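Long-range contact in uncharacterized protein (Bacteroides vulgatus, PDB 4QB7), which is probably a component of the tip of fimbriae, the surface filaments that mediate bacterial adhesion and biofilm formation: residues A[38-42]-A[93-99]. Numbering follows the deposited sequence.
Sequences AGFGI and FFAYAPY. With SO4 (sulfate ion), chain P.
Strands 40-42 and 93-97 run antiparallel, their axes 157° apart in direction and 4.9 Å apart at closest approach. Gly-41 and Tyr-96 form the hydrogen-bonded pair, with both backbone groups of each satisfied: Gly-41 N gives to Tyr-96 O (3.1 Å), and Tyr-96 N to Gly-41 O (3.1 Å). Gly-41 O also receives a CA-H...O contact from Ala-95 CA (3.2 Å), and Phe-94 O one from Ile-42 CA (3.4 Å). Ile-42 and Ala-95 are the next, non-hydrogen-bonded pair, CA to CA 4.5 Å. The peptide before Pro-98 is cis, and just after it Tyr-99 N makes a weak hydrogen bond to Gly-39 O (3.4 Å). In this fimbrillin-like fold, strand 40-47 lies between strands 64-72 and 90-97 of a mixed sheet, so Phe-40 and Ile-42 bond through their backbones to Ala-69 and Glu-67. Phe-40 (chi1 p) sets CD2 4.1 Å from Ala-95 CB, on the face covered by Phe-162 and Phe-164 of strand 159-178. Tyr-96 (p) lies on the other face, where a CB on Gly-41 would clash with its CE1. Tyr-99 (t), in the loop after the strand, points its CB toward 38-42 and brings its ring edge to Gly-41, CD1 to CA 3.7 Å. Tyr-96 OH hydrogen-bonds to Asn-66 OD1 and Glu-100 N, while Tyr-99 OH donates to O1 of a sulfate (2.5 Å), probably from the crystallisation liquor.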
ATOM      1  N   ALA A  38     -13.820  -1.092   9.015  1.00 61.73           N
ATOM      2  CA  ALA A  38     -14.379  -2.438   9.066  1.00 59.90           C
ATOM      3  C   ALA A  38     -13.774  -3.405  10.119  1.00 56.53           C
ATOM      4  O   ALA A  38     -14.192  -4.560  10.191  1.00 54.55           O
ATOM      5  CB  ALA A  38     -14.226  -3.052   7.681  1.00 60.75           C
ATOM      6  N   GLY A  39     -12.796  -2.957  10.892  1.00 49.83           N
ATOM      7  CA  GLY A  39     -12.106  -3.827  11.833  1.00 47.93           C
ATOM      8  C   GLY A  39     -11.209  -4.782  11.075  1.00 50.69           C
ATOM      9  O   GLY A  39     -10.757  -4.470   9.974  1.00 51.70           O
ATOM     10  N   PHE A  40     -10.986  -5.970  11.611  1.00 46.69           N
ATOM     11  CA  PHE A  40     -10.111  -6.950  10.963  1.00 44.65           C
ATOM     12  C   PHE A  40     -10.709  -8.353  11.043  1.00 47.65           C
ATOM     13  O   PHE A  40     -11.726  -8.550  11.709  1.00 47.27           O
ATOM     14  CB  PHE A  40      -8.697  -6.897  11.601  1.00 44.72           C
ATOM     15  CG  PHE A  40      -8.601  -7.199  13.085  1.00 44.41           C
ATOM     16  CD1 PHE A  40      -8.821  -6.199  14.034  1.00 45.04           C
ATOM     17  CD2 PHE A  40      -8.220  -8.459  13.530  1.00 43.86           C
ATOM     18  CE1 PHE A  40      -8.710  -6.467  15.396  1.00 44.73           C
ATOM     19  CE2 PHE A  40      -8.112  -8.725  14.900  1.00 46.89           C
ATOM     20  CZ  PHE A  40      -8.346  -7.721  15.823  1.00 44.53           C
ATOM     21  N   GLY A  41     -10.093  -9.292  10.330  1.00 43.73           N
ATOM     22  CA  GLY A  41     -10.498 -10.692  10.298  1.00 44.19           C
ATOM     23  C   GLY A  41      -9.429 -11.613  10.860  1.00 49.45           C
ATOM     24  O   GLY A  41      -8.242 -11.416  10.589  1.00 49.61           O
ATOM     25  N   ILE A  42      -9.840 -12.615  11.653  1.00 46.32           N
ATOM     26  CA  ILE A  42      -8.945 -13.564  12.319  1.00 45.77           C
ATOM     27  C   ILE A  42      -9.112 -14.976  11.793  1.00 49.51           C
ATOM     28  O   ILE A  42     -10.236 -15.432  11.596  1.00 49.92           O
ATOM     29  CB  ILE A  42      -9.193 -13.580  13.862  1.00 48.90           C
ATOM     30  CG1 ILE A  42      -9.271 -12.165  14.464  1.00 48.54           C
ATOM     31  CG2 ILE A  42      -8.166 -14.462  14.600  1.00 49.60           C
ATOM     32  CD1 ILE A  42      -9.810 -12.116  15.913  1.00 48.05           C
ATOM     33  N   PHE A  93      -2.854 -17.977  15.676  1.00 39.50           N
ATOM     34  CA  PHE A  93      -3.634 -16.914  15.076  1.00 37.44           C
ATOM     35  C   PHE A  93      -2.891 -16.265  13.927  1.00 43.02           C
ATOM     36  O   PHE A  93      -1.658 -16.263  13.882  1.00 41.74           O
ATOM     37  CB  PHE A  93      -3.997 -15.859  16.146  1.00 37.59           C
ATOM     38  CG  PHE A  93      -4.805 -16.399  17.308  1.00 38.01           C
ATOM     39  CD1 PHE A  93      -4.176 -16.977  18.407  1.00 39.52           C
ATOM     40  CD2 PHE A  93      -6.197 -16.335  17.301  1.00 39.49           C
ATOM     41  CE1 PHE A  93      -4.926 -17.505  19.466  1.00 40.44           C
ATOM     42  CE2 PHE A  93      -6.943 -16.857  18.361  1.00 42.09           C
ATOM     43  CZ  PHE A  93      -6.303 -17.423  19.446  1.00 39.58           C
ATOM     44  N   PHE A  94      -3.682 -15.742  12.977  1.00 40.98           N
ATOM     45  CA  PHE A  94      -3.320 -14.913  11.825  1.00 40.42           C
ATOM     46  C   PHE A  94      -4.408 -13.865  11.694  1.00 42.90           C
ATOM     47  O   PHE A  94      -5.546 -14.110  12.107  1.00 42.45           O
ATOM     48  CB  PHE A  94      -3.174 -15.736  10.523  1.00 41.94           C
ATOM     49  CG  PHE A  94      -2.153 -16.838  10.597  1.00 42.61           C
ATOM     50  CD1 PHE A  94      -0.802 -16.572  10.387  1.00 43.78           C
ATOM     51  CD2 PHE A  94      -2.536 -18.143  10.889  1.00 43.33           C
ATOM     52  CE1 PHE A  94       0.143 -17.599  10.466  1.00 44.16           C
ATOM     53  CE2 PHE A  94      -1.589 -19.172  10.950  1.00 44.53           C
ATOM     54  CZ  PHE A  94      -0.258 -18.888  10.760  1.00 42.06           C
ATOM     55  N   ALA A  95      -4.088 -12.716  11.118  1.00 37.66           N
ATOM     56  CA  ALA A  95      -5.079 -11.664  10.941  1.00 36.77           C
ATOM     57  C   ALA A  95      -4.736 -10.826   9.723  1.00 41.57           C
ATOM     58  O   ALA A  95      -3.569 -10.767   9.341  1.00 38.61           O
ATOM     59  CB  ALA A  95      -5.143 -10.788  12.181  1.00 36.77           C
ATOM     60  N   TYR A  96      -5.749 -10.186   9.123  1.00 40.15           N
ATOM     61  CA  TYR A  96      -5.595  -9.265   7.987  1.00 40.58           C
ATOM     62  C   TYR A  96      -6.596  -8.104   8.156  1.00 43.94           C
ATOM     63  O   TYR A  96      -7.569  -8.198   8.915  1.00 42.67           O
ATOM     64  CB  TYR A  96      -5.800  -9.994   6.617  1.00 41.90           C
ATOM     65  CG  TYR A  96      -7.255 -10.259   6.309  1.00 42.58           C
ATOM     66  CD1 TYR A  96      -7.928 -11.324   6.899  1.00 44.08           C
ATOM     67  CD2 TYR A  96      -7.998  -9.368   5.530  1.00 42.94           C
ATOM     68  CE1 TYR A  96      -9.300 -11.495   6.734  1.00 43.74           C
ATOM     69  CE2 TYR A  96      -9.377  -9.512   5.383  1.00 43.49           C
ATOM     70  CZ  TYR A  96     -10.022 -10.577   5.993  1.00 46.97           C
ATOM     71  OH  TYR A  96     -11.368 -10.764   5.822  1.00 48.15           O
ATOM     72  N   ALA A  97      -6.371  -7.031   7.422  1.00 40.50           N
ATOM     73  CA  ALA A  97      -7.269  -5.878   7.416  1.00 39.85           C
ATOM     74  C   ALA A  97      -7.074  -5.096   6.118  1.00 43.00           C
ATOM     75  O   ALA A  97      -5.988  -5.168   5.527  1.00 39.65           O
ATOM     76  CB  ALA A  97      -7.068  -4.992   8.637  1.00 39.92           C
ATOM     77  N   PRO A  98      -8.132  -4.405   5.613  1.00 42.25           N
ATOM     78  CA  PRO A  98      -9.486  -4.256   6.194  1.00 42.77           C
ATOM     79  C   PRO A  98     -10.271  -5.550   6.030  1.00 47.94           C
ATOM     80  O   PRO A  98      -9.970  -6.327   5.130  1.00 49.12           O
ATOM     81  CB  PRO A  98     -10.076  -3.092   5.385  1.00 44.18           C
ATOM     82  CG  PRO A  98      -9.403  -3.196   4.060  1.00 47.76           C
ATOM     83  CD  PRO A  98      -8.008  -3.654   4.351  1.00 43.10           C
ATOM     84  N   TYR A  99     -11.240  -5.801   6.909  1.00 43.97           N
ATOM     85  CA  TYR A  99     -12.039  -7.023   6.859  1.00 43.22           C
ATOM     86  C   TYR A  99     -12.842  -7.166   5.547  1.00 48.66           C
ATOM     87  O   TYR A  99     -13.419  -6.197   5.066  1.00 49.07           O
ATOM     88  CB  TYR A  99     -12.975  -7.045   8.055  1.00 43.46           C
ATOM     89  CG  TYR A  99     -13.937  -8.208   8.083  1.00 43.87           C
ATOM     90  CD1 TYR A  99     -13.541  -9.454   8.563  1.00 44.42           C
ATOM     91  CD2 TYR A  99     -15.272  -8.045   7.712  1.00 45.21           C
ATOM     92  CE1 TYR A  99     -14.425 -10.529   8.592  1.00 44.10           C
ATOM     93  CE2 TYR A  99     -16.176  -9.100   7.783  1.00 46.18           C
ATOM     94  CZ  TYR A  99     -15.744 -10.346   8.207  1.00 50.97           C
ATOM     95  OH  TYR A  99     -16.634 -11.387   8.281  1.00 54.59           O
TER
HETATM   96  S   SO4 P 415     -19.968 -10.645   8.437  0.70100.69           S
HETATM   97  O1  SO4 P 415     -19.106 -11.675   7.854  0.70 99.25           O
HETATM   98  O2  SO4 P 415     -19.834 -10.605   9.916  0.70100.49           O
HETATM   99  O3  SO4 P 415     -19.628  -9.325   7.905  0.70101.23           O
HETATM  100  O4  SO4 P 415     -21.344 -10.959   8.049  0.70101.35           O